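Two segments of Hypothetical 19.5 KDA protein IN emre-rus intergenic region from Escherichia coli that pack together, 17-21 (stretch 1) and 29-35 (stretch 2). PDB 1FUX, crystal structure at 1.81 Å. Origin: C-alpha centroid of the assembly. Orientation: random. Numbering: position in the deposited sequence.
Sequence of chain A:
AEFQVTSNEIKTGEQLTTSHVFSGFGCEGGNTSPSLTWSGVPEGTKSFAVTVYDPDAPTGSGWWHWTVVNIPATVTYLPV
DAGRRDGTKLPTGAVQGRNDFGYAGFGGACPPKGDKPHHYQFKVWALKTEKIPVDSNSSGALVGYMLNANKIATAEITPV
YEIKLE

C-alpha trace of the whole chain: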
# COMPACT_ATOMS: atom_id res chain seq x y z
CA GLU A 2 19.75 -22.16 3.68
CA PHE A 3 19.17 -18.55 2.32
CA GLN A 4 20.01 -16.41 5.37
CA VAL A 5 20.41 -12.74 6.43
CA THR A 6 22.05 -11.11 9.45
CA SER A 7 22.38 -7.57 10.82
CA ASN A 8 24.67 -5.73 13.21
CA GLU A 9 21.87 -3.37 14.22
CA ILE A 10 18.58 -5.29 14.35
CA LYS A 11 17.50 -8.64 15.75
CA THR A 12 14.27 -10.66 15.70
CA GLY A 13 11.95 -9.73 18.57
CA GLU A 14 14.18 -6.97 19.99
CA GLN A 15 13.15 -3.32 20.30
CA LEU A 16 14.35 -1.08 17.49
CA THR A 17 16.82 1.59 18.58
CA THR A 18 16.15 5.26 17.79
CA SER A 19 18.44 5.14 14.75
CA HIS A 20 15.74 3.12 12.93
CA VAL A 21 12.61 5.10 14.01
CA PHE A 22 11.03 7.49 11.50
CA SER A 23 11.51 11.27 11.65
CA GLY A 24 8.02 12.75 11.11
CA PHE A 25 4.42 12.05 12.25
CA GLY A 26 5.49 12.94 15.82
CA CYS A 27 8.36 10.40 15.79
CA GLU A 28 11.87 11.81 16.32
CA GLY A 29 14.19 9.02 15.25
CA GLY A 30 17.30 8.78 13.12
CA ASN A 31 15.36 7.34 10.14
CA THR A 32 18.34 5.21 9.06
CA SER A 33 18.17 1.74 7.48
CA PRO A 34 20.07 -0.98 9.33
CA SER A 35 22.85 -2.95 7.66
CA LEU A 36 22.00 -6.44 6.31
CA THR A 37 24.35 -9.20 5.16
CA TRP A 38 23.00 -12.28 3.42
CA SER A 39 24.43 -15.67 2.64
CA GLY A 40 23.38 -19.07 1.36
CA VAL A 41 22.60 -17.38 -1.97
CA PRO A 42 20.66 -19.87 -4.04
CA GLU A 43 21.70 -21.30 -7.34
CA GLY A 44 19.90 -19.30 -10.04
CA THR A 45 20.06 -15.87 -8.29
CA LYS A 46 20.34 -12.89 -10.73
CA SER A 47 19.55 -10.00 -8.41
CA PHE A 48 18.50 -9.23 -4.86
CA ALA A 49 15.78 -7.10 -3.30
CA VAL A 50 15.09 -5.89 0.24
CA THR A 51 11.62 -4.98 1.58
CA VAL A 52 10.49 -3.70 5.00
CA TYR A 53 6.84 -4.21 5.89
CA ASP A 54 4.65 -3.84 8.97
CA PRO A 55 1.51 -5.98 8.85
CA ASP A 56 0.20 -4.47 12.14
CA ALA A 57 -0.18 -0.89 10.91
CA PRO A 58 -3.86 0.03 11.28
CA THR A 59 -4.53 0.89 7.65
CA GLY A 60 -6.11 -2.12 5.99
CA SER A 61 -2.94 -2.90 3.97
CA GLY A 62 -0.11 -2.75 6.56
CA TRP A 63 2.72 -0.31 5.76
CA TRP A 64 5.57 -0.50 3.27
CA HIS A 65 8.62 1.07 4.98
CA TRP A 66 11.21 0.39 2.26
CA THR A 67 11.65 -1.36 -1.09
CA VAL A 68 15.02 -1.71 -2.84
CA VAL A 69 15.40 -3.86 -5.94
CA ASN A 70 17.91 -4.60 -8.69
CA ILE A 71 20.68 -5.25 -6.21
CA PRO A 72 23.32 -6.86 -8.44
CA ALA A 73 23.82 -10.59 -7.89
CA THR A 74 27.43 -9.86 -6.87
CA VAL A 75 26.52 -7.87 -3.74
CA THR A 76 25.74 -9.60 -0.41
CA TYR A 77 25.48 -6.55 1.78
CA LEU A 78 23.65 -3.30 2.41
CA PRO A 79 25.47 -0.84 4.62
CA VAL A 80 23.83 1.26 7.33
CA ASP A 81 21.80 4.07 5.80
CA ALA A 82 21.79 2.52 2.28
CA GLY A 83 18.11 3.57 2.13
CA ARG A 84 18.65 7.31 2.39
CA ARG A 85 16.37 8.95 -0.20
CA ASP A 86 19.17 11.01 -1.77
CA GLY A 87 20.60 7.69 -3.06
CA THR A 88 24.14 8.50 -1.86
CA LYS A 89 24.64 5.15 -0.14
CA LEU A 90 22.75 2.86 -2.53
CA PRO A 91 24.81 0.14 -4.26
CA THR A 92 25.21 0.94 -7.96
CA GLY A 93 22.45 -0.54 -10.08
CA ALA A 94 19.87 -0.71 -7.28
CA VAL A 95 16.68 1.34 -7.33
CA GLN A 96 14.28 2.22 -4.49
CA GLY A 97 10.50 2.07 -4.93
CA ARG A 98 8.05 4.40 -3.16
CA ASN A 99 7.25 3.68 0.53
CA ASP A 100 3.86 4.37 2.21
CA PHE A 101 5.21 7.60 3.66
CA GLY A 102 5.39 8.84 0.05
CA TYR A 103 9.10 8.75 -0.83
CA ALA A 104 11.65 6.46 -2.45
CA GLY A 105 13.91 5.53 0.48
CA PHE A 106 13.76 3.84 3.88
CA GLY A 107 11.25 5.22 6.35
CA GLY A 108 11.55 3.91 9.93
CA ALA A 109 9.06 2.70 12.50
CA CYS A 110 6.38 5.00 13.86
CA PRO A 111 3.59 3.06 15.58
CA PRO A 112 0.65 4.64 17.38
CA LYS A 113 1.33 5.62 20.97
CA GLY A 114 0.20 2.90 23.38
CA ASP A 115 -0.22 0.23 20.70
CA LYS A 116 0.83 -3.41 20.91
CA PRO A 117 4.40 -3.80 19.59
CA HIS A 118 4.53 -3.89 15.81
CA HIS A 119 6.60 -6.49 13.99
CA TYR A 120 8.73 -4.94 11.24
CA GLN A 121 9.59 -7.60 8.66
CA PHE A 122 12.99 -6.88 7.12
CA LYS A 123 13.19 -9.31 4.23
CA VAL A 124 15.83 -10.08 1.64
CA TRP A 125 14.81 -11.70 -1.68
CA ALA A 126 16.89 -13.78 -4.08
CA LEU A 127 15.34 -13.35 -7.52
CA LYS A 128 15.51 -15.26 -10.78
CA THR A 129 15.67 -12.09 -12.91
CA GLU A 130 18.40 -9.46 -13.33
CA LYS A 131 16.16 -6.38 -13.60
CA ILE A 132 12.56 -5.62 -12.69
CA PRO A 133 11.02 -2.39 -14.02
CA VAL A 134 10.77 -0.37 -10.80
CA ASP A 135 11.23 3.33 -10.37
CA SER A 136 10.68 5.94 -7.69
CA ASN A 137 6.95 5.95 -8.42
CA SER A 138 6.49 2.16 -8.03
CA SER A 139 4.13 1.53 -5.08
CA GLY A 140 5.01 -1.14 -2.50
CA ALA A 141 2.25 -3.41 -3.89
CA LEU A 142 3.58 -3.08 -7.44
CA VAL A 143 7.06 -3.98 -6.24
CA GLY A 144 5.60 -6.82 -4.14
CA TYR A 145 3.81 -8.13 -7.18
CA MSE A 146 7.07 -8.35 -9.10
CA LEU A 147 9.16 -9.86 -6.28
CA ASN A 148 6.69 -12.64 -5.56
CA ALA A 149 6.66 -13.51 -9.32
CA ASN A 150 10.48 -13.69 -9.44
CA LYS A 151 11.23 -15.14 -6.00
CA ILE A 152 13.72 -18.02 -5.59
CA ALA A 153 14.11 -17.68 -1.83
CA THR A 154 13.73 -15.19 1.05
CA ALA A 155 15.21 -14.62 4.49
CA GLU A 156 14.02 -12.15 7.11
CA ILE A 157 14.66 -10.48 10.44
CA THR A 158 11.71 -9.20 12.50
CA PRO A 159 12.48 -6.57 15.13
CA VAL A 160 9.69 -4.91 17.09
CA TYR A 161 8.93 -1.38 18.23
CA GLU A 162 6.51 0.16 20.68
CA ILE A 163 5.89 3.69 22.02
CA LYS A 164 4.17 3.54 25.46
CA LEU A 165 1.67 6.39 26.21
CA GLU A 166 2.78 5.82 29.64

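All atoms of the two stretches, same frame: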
# COMPACT_ATOMS: atom_id res chain seq x y z
N THR A 17 16.28 0.39 17.89
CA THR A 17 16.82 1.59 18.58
C THR A 17 16.33 2.82 17.81
O THR A 17 15.86 2.76 16.68
CB THR A 17 18.35 1.62 18.61
OG1 THR A 17 18.76 1.66 17.24
CG2 THR A 17 18.96 0.36 19.21
N THR A 18 16.60 4.01 18.36
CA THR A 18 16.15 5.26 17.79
C THR A 18 16.67 5.53 16.39
O THR A 18 16.09 6.31 15.63
CB THR A 18 16.57 6.50 18.64
OG1 THR A 18 17.97 6.47 18.89
CG2 THR A 18 15.81 6.45 19.95
N SER A 19 17.83 4.98 16.06
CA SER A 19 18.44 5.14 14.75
C SER A 19 17.45 4.69 13.67
O SER A 19 17.50 5.23 12.57
CB SER A 19 19.67 4.20 14.69
OG SER A 19 20.35 4.55 13.46
N HIS A 20 16.64 3.67 13.96
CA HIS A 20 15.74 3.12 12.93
C HIS A 20 14.29 3.53 13.05
O HIS A 20 13.41 2.90 12.40
CB HIS A 20 15.89 1.57 12.87
CG HIS A 20 17.34 1.19 12.97
ND1 HIS A 20 18.31 1.45 12.05
CD2 HIS A 20 17.98 0.56 14.02
CE1 HIS A 20 19.49 1.02 12.49
NE2 HIS A 20 19.31 0.46 13.68
N VAL A 21 13.98 4.57 13.79
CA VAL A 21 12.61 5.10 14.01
C VAL A 21 12.46 6.31 13.09
O VAL A 21 13.47 6.96 12.73
CB VAL A 21 12.50 5.48 15.50
CG1 VAL A 21 11.27 6.30 15.90
CG2 VAL A 21 12.52 4.20 16.31
N GLY A 29 13.10 9.95 15.44
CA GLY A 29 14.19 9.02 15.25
C GLY A 29 15.21 9.44 14.21
O GLY A 29 15.11 10.43 13.48
N GLY A 30 16.20 8.59 14.04
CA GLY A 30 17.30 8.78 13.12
C GLY A 30 16.94 8.45 11.67
O GLY A 30 17.69 8.77 10.75
N ASN A 31 15.82 7.77 11.47
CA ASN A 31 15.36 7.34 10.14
C ASN A 31 16.44 6.75 9.26
O ASN A 31 16.63 7.13 8.09
CB ASN A 31 14.62 8.56 9.52
CG ASN A 31 13.64 8.18 8.42
OD1 ASN A 31 13.05 7.10 8.42
ND2 ASN A 31 13.47 9.01 7.39
N THR A 32 17.25 5.82 9.81
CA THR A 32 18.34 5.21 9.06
C THR A 32 18.11 3.70 8.87
O THR A 32 17.74 3.12 9.88
CB THR A 32 19.65 5.34 9.88
OG1 THR A 32 19.95 6.76 9.97
CG2 THR A 32 20.85 4.71 9.21
N SER A 33 18.39 3.18 7.69
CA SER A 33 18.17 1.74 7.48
C SER A 33 19.32 0.98 8.15
O SER A 33 20.44 1.45 8.12
CB SER A 33 18.19 1.44 6.00
OG SER A 33 19.37 1.86 5.32
N PRO A 34 19.00 -0.13 8.78
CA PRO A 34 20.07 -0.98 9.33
C PRO A 34 20.83 -1.74 8.27
O PRO A 34 20.36 -2.03 7.16
CB PRO A 34 19.23 -1.91 10.23
CG PRO A 34 18.02 -2.15 9.36
CD PRO A 34 17.64 -0.74 8.92
N SER A 35 22.09 -2.14 8.60
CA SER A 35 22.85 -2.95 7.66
C SER A 35 22.21 -4.35 7.63
O SER A 35 21.52 -4.76 8.54
CB SER A 35 24.34 -3.15 8.04
OG SER A 35 24.40 -3.87 9.28

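The contact between residues 17-21 and 29-35 is small, burying 334 Å² in all, and it is held mainly by backbone polar groups. Neither stretch contributes a strand, so the bonding follows no sheet pattern; instead, three consecutive amides of the second stretch each find a different carbonyl of the first. Gly30 N donates to Thr18 O at 2.8 Å in an almost linear bond (176°), Asn31 N to Val21 O at 2.8 Å with a more bent geometry (141°), and Thr32 N to Ser19 O at 2.8 Å (158°). The order of acceptors is not the order of donors: Thr18, Val21 and Ser19 receive the amides of Gly30, Asn31 and Thr32 in turn. Asn31 N also lies 3.2 Å from Ser19 O, but the angle is poor and its hydrogen is directed to Val21 O.

The first stretch braces itself as it offers these acceptors. His20 N bonds to Thr17 O at 3.0 Å, and Val21 N makes a weak bond to Thr18 O at 3.3 Å, so that Thr18 O serves both its own turn and Gly30. Val21 O is likewise used twice, since Gly29 CA approaches it at 3.3 Å in a CA-H...O contact.

That approach depends on the absence of a side chain. An ideal CB on Gly29 would lie 2.3 Å from Val21 O and 2.9 Å from Thr18 O, both clashes, and one on Gly30 would come within a tight 3.0 Å of Ser19 CA. Glycine at both positions lets the two backbones close to 4.1 Å between Ser19 CA and Gly30 CA.

The one side chain that hydrogen-bonds across the contact is that of His20. Its CA-to-CB bond points away from the second stretch, yet with chi1 at -42° and chi2 at -67° the ring comes back to it, and ND1 donates to Thr32 O at 2.8 Å (163°), near the ring plane. Thr32 is thus bound through both its amide and its carbonyl. Over one face of the same buried ring sits Pro34, whose CB is 4.1 Å from the centroid of the His20 ring in a CH-pi contact; the imidazole combines a polar edge with a flat surface for the proline.

Thr32 OG1 turns to its own stretch, donating to Gly30 O at 3.1 Å, while its CB packs 3.7 Å from Ser19 OG. Asn31 directs its CA-to-CB bond away, and its amide OD1 and ND2 are satisfied elsewhere in the structure.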